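Local atomic coordinates of tRNA (adenine(22)-N(1))-methyltransferase (Bacillus subtilis, PDB entry 6Q56), a protein that catalyses the S-adenosyl-L-methionine-dependent methylation of adenosine 22 in tRNA, forming N(1)-methyladenosine. Residues A14-N19 against L140-I145; L118-N123 against V127-W132. The protein carries 2 engineered substitutions. One frame throughout, in Å; residues are numbered along the deposited sequence.

Contact 1: A14-N19 against L140-I145; sequences AEYIPN and LIDEVI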
# COMPACT_ATOMS: atom_id res chain seq x y z
N ALA A 14 -1.93 -9.42 6.51
CA ALA A 14 -1.44 -10.19 7.64
C ALA A 14 -0.48 -11.31 7.25
O ALA A 14 0.47 -11.59 7.96
CB ALA A 14 -2.60 -10.75 8.45
N GLU A 15 -0.74 -11.96 6.12
CA GLU A 15 0.09 -13.07 5.68
C GLU A 15 1.54 -12.71 5.41
O GLU A 15 2.39 -13.59 5.36
CB GLU A 15 -0.50 -13.72 4.43
CG GLU A 15 -1.90 -14.27 4.59
CD GLU A 15 -2.04 -15.24 5.74
OE1 GLU A 15 -1.08 -15.97 6.04
OE2 GLU A 15 -3.12 -15.28 6.36
N TYR A 16 1.84 -11.43 5.23
CA TYR A 16 3.20 -11.01 4.96
C TYR A 16 3.94 -10.58 6.21
O TYR A 16 5.07 -10.15 6.14
CB TYR A 16 3.24 -9.89 3.93
CG TYR A 16 2.88 -10.37 2.55
CD1 TYR A 16 3.83 -10.93 1.72
CD2 TYR A 16 1.58 -10.27 2.09
CE1 TYR A 16 3.49 -11.38 0.47
CE2 TYR A 16 1.24 -10.71 0.84
CZ TYR A 16 2.20 -11.26 0.03
OH TYR A 16 1.85 -11.71 -1.21
N ILE A 17 3.29 -10.71 7.35
CA ILE A 17 3.92 -10.34 8.60
C ILE A 17 4.94 -11.42 8.92
O ILE A 17 4.60 -12.59 9.02
CB ILE A 17 2.91 -10.25 9.75
CG1 ILE A 17 1.93 -9.12 9.49
CG2 ILE A 17 3.63 -10.02 11.06
CD1 ILE A 17 0.78 -9.10 10.45
N PRO A 18 6.20 -11.05 9.08
CA PRO A 18 7.21 -12.05 9.38
C PRO A 18 6.93 -12.69 10.73
O PRO A 18 6.53 -12.00 11.65
CB PRO A 18 8.51 -11.25 9.42
CG PRO A 18 8.19 -9.93 8.82
CD PRO A 18 6.76 -9.69 9.13
N ASN A 19 7.13 -13.99 10.85
CA ASN A 19 6.87 -14.66 12.12
C ASN A 19 7.63 -14.02 13.27
O ASN A 19 8.74 -13.52 13.09
CB ASN A 19 7.24 -16.13 12.02
CG ASN A 19 6.72 -16.78 10.77
OD1 ASN A 19 5.79 -16.29 10.15
ND2 ASN A 19 7.33 -17.89 10.38
N LEU A 140 10.87 -4.28 -3.69
CA LEU A 140 9.57 -4.91 -3.62
C LEU A 140 9.82 -6.39 -3.68
O LEU A 140 10.41 -6.88 -4.62
CB LEU A 140 8.70 -4.50 -4.81
CG LEU A 140 7.88 -3.23 -4.67
CD1 LEU A 140 7.44 -2.75 -6.05
CD2 LEU A 140 6.68 -3.48 -3.78
N ILE A 141 9.36 -7.12 -2.67
CA ILE A 141 9.57 -8.55 -2.67
C ILE A 141 8.34 -9.30 -3.12
O ILE A 141 8.41 -10.47 -3.45
CB ILE A 141 10.06 -9.06 -1.31
CG1 ILE A 141 9.06 -8.74 -0.21
CG2 ILE A 141 11.41 -8.43 -0.99
CD1 ILE A 141 9.47 -9.26 1.14
N ASP A 142 7.20 -8.62 -3.15
CA ASP A 142 5.97 -9.24 -3.62
C ASP A 142 4.84 -8.24 -3.71
O ASP A 142 4.83 -7.21 -3.04
CB ASP A 142 5.54 -10.41 -2.74
CG ASP A 142 4.57 -11.35 -3.46
OD1 ASP A 142 4.37 -11.21 -4.67
OD2 ASP A 142 4.01 -12.24 -2.80
N GLU A 143 3.88 -8.57 -4.55
CA GLU A 143 2.70 -7.77 -4.78
C GLU A 143 1.54 -8.68 -5.05
O GLU A 143 1.70 -9.74 -5.64
CB GLU A 143 2.85 -6.90 -6.02
CG GLU A 143 3.86 -5.79 -5.96
CD GLU A 143 3.91 -5.02 -7.26
OE1 GLU A 143 4.00 -5.65 -8.32
OE2 GLU A 143 3.86 -3.79 -7.21
N VAL A 144 0.36 -8.27 -4.63
CA VAL A 144 -0.84 -9.03 -4.89
C VAL A 144 -1.94 -8.04 -5.22
O VAL A 144 -1.99 -6.95 -4.68
CB VAL A 144 -1.27 -9.91 -3.70
CG1 VAL A 144 -1.47 -9.08 -2.46
CG2 VAL A 144 -2.57 -10.62 -4.03
N ILE A 145 -2.82 -8.43 -6.13
CA ILE A 145 -3.95 -7.60 -6.47
C ILE A 145 -5.14 -8.53 -6.48
O ILE A 145 -5.16 -9.52 -7.19
CB ILE A 145 -3.83 -6.86 -7.81
CG1 ILE A 145 -5.03 -5.92 -7.94
CG2 ILE A 145 -3.80 -7.84 -8.96
CD1 ILE A 145 -4.94 -4.92 -9.07
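Tyr16 reaches across from the loop after helix 8-14 to Asp142 on strand 139-148. That strand is an outermost strand of the seven-stranded Rossmann-like methyltransferase sheet. Along the loop, Ala14 to Ile17 form a type I beta turn. Tyr16 sits inside this turn and carries all of the loop's share of the contact. Its CG lies anti to the carbonyl carbon (chi1 -71°), which sends the ring across to strand 139-148, touching Val157 of the intervening strand. The phenol OH of Tyr16 gives a hydrogen bond of 2.7 Å to Asp142 OD2. Asp142 OD2 lies at the ring edge, near its plane, 3.4 Å from Tyr16 CE1. The carboxylate is turned 70° from the ring, and the OH meets it from above its plane. Next along, Ile17 touches Ile119 and Pro18 touches Arg117, both on strand 117-122. A classic beta bulge sets Ile141 and Asp142 against a single residue, Val157, of strand 151-159. There Glu143 N donates to Asp142 OD1 over 2.7 Å, bent to 137°. An alanine in place of this aspartate is likely to leave the Tyr16 hydroxyl and Glu143 N without their carboxylate acceptors. Val144 CB stands 4.4 Å from Tyr16 OH.

Contact 2: L118-N123 against V127-W132; sequences LILQPN and VHIREW. With NI (nickel (II) ion), chain E.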
# COMPACT_ATOMS: atom_id res chain seq x y z
N LEU A 118 7.83 -3.68 5.00
CA LEU A 118 6.69 -2.82 4.80
C LEU A 118 5.63 -3.56 4.01
O LEU A 118 5.91 -4.12 2.97
CB LEU A 118 7.09 -1.55 4.05
CG LEU A 118 8.18 -0.67 4.68
CD1 LEU A 118 8.47 0.52 3.78
CD2 LEU A 118 7.79 -0.21 6.06
N ILE A 119 4.41 -3.56 4.54
CA ILE A 119 3.28 -4.21 3.90
C ILE A 119 2.26 -3.10 3.72
O ILE A 119 1.53 -2.75 4.65
CB ILE A 119 2.71 -5.34 4.75
CG1 ILE A 119 3.83 -6.20 5.31
CG2 ILE A 119 1.76 -6.19 3.92
CD1 ILE A 119 3.39 -7.13 6.41
N LEU A 120 2.23 -2.55 2.53
CA LEU A 120 1.37 -1.43 2.21
C LEU A 120 0.18 -1.81 1.34
O LEU A 120 0.33 -2.46 0.32
CB LEU A 120 2.21 -0.39 1.50
CG LEU A 120 3.57 -0.17 2.17
CD1 LEU A 120 4.55 0.54 1.26
CD2 LEU A 120 3.38 0.60 3.46
N GLN A 121 -1.00 -1.39 1.77
CA GLN A 121 -2.22 -1.67 1.04
C GLN A 121 -2.91 -0.38 0.63
O GLN A 121 -3.75 0.15 1.36
CB GLN A 121 -3.16 -2.55 1.85
CG GLN A 121 -4.38 -3.02 1.09
CD GLN A 121 -5.55 -2.07 1.19
OE1 GLN A 121 -5.99 -1.73 2.28
NE2 GLN A 121 -6.05 -1.64 0.06
N PRO A 122 -2.56 0.14 -0.53
CA PRO A 122 -3.18 1.38 -1.00
C PRO A 122 -4.55 1.14 -1.61
O PRO A 122 -4.74 0.16 -2.32
CB PRO A 122 -2.20 1.88 -2.05
CG PRO A 122 -1.55 0.65 -2.57
CD PRO A 122 -1.53 -0.35 -1.45
N ASN A 123 -5.48 2.06 -1.41
CA ASN A 123 -6.79 1.93 -2.01
C ASN A 123 -6.75 2.36 -3.48
O ASN A 123 -7.56 1.93 -4.28
CB ASN A 123 -7.81 2.75 -1.23
CG ASN A 123 -8.14 2.11 0.10
OD1 ASN A 123 -8.15 0.89 0.23
ND2 ASN A 123 -8.41 2.94 1.10
N VAL A 127 1.18 3.67 -7.25
CA VAL A 127 2.36 4.23 -7.87
C VAL A 127 3.15 5.16 -6.94
O VAL A 127 4.36 5.13 -6.93
CB VAL A 127 2.02 4.96 -9.18
CG1 VAL A 127 1.01 6.06 -8.94
CG2 VAL A 127 3.27 5.51 -9.83
N HIS A 128 2.45 5.98 -6.17
CA HIS A 128 3.11 6.90 -5.26
C HIS A 128 3.99 6.14 -4.27
O HIS A 128 5.02 6.62 -3.84
CB HIS A 128 2.09 7.74 -4.49
CG HIS A 128 1.19 8.55 -5.35
ND1 HIS A 128 1.65 9.52 -6.21
CD2 HIS A 128 -0.16 8.55 -5.47
CE1 HIS A 128 0.62 10.08 -6.83
NE2 HIS A 128 -0.49 9.51 -6.40
N ILE A 129 3.55 4.94 -3.90
CA ILE A 129 4.29 4.12 -2.97
C ILE A 129 5.52 3.53 -3.64
O ILE A 129 6.59 3.51 -3.05
CB ILE A 129 3.42 2.98 -2.41
CG1 ILE A 129 2.25 3.56 -1.62
CG2 ILE A 129 4.23 2.07 -1.53
CD1 ILE A 129 1.34 2.50 -1.05
N ARG A 130 5.36 3.07 -4.87
CA ARG A 130 6.48 2.48 -5.59
C ARG A 130 7.56 3.53 -5.85
O ARG A 130 8.74 3.24 -5.75
CB ARG A 130 6.01 1.84 -6.89
CG ARG A 130 5.17 0.60 -6.68
CD ARG A 130 4.87 -0.13 -7.97
NE ARG A 130 3.83 -1.13 -7.80
CZ ARG A 130 2.53 -0.89 -7.94
NH1 ARG A 130 2.12 0.32 -8.25
NH2 ARG A 130 1.66 -1.85 -7.77
N GLU A 131 7.14 4.74 -6.18
CA GLU A 131 8.10 5.81 -6.43
C GLU A 131 8.87 6.11 -5.16
O GLU A 131 10.08 6.29 -5.20
CB GLU A 131 7.39 7.05 -6.96
CG GLU A 131 6.90 6.91 -8.38
CD GLU A 131 6.22 8.16 -8.90
OE1 GLU A 131 5.95 9.06 -8.10
OE2 GLU A 131 5.95 8.24 -10.11
N TRP A 132 8.18 6.15 -4.03
CA TRP A 132 8.82 6.42 -2.76
C TRP A 132 9.76 5.28 -2.39
O TRP A 132 10.88 5.51 -1.97
CB TRP A 132 7.80 6.62 -1.66
CG TRP A 132 8.42 7.00 -0.38
CD1 TRP A 132 8.73 8.24 0.03
CD2 TRP A 132 8.86 6.11 0.64
NE1 TRP A 132 9.32 8.20 1.26
CE2 TRP A 132 9.41 6.89 1.66
CE3 TRP A 132 8.82 4.73 0.80
CZ2 TRP A 132 9.93 6.35 2.82
CZ3 TRP A 132 9.34 4.19 1.95
CH2 TRP A 132 9.88 4.99 2.94
NI NI E . -2.41 9.75 -6.39
O HOH W 1 -2.14 11.12 -7.67
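Ile129 packs its CD1 methyl against Pro122 and Leu120 of strand 117-122. Its CB is directed from the helix toward the strand. The CD1 methyl of Ile129 comes up to the proline ring, 3.7 Å from Pro122 CB. Pro122 CG is almost as near, so the methyl meets one stretch of the ring and not a single atom. The same CD1 of Ile129 lies 4.0 Å from Leu120 CB. CG1 of Ile129 is anti to the carbonyl carbon (chi1 -63°), with CD1 extended beyond it to Pro122. Ile101 of helix 98-107 touches both Leu120 and Ile129. The strand and helix are consecutive in the Rossmann-like fold, joined by a short loop. The axes of strand 118-122 and helix 127-132 run 148° apart, 9.7 Å at closest approach, so the helix doubles back along one face of the sheet. One turn on from Ile129, Trp132 meets Leu118. Leu118 CD1 sits at the edge of the indole, 4.2 Å from Trp132 CZ3, and the side chains cross at about a right angle. The indole NE1 is hydrogen-bonded to Glu106. At the start of the helix, His128 takes no part in this apolar layer. His128 NE2 binds the nickel ion at 1.9 Å, and His125 and a water are further ligands.

How the contacts relate
From the N terminus, the chain passes through helix 8-14 into the loop of contact 1. It then runs through the parallel part of the sheet before its later strand, 139-148, returns to that loop, so contact 1 closes a long loop of 120 residues. Contact 2 closes a short one, with three residues between its segments, and is nested inside the first. Helix 127-135 then leads directly into strand 139-148. The two contacts also touch: Arg130 NE makes a salt bridge to Glu143 OE2, and Ile119 CD1 packs on the backbone of Tyr16 and Ile17. Contact 1 ties the N-terminal loop to the edge strand, and contact 2 ties helix 127-135 to strand 117-122 of the same sheet.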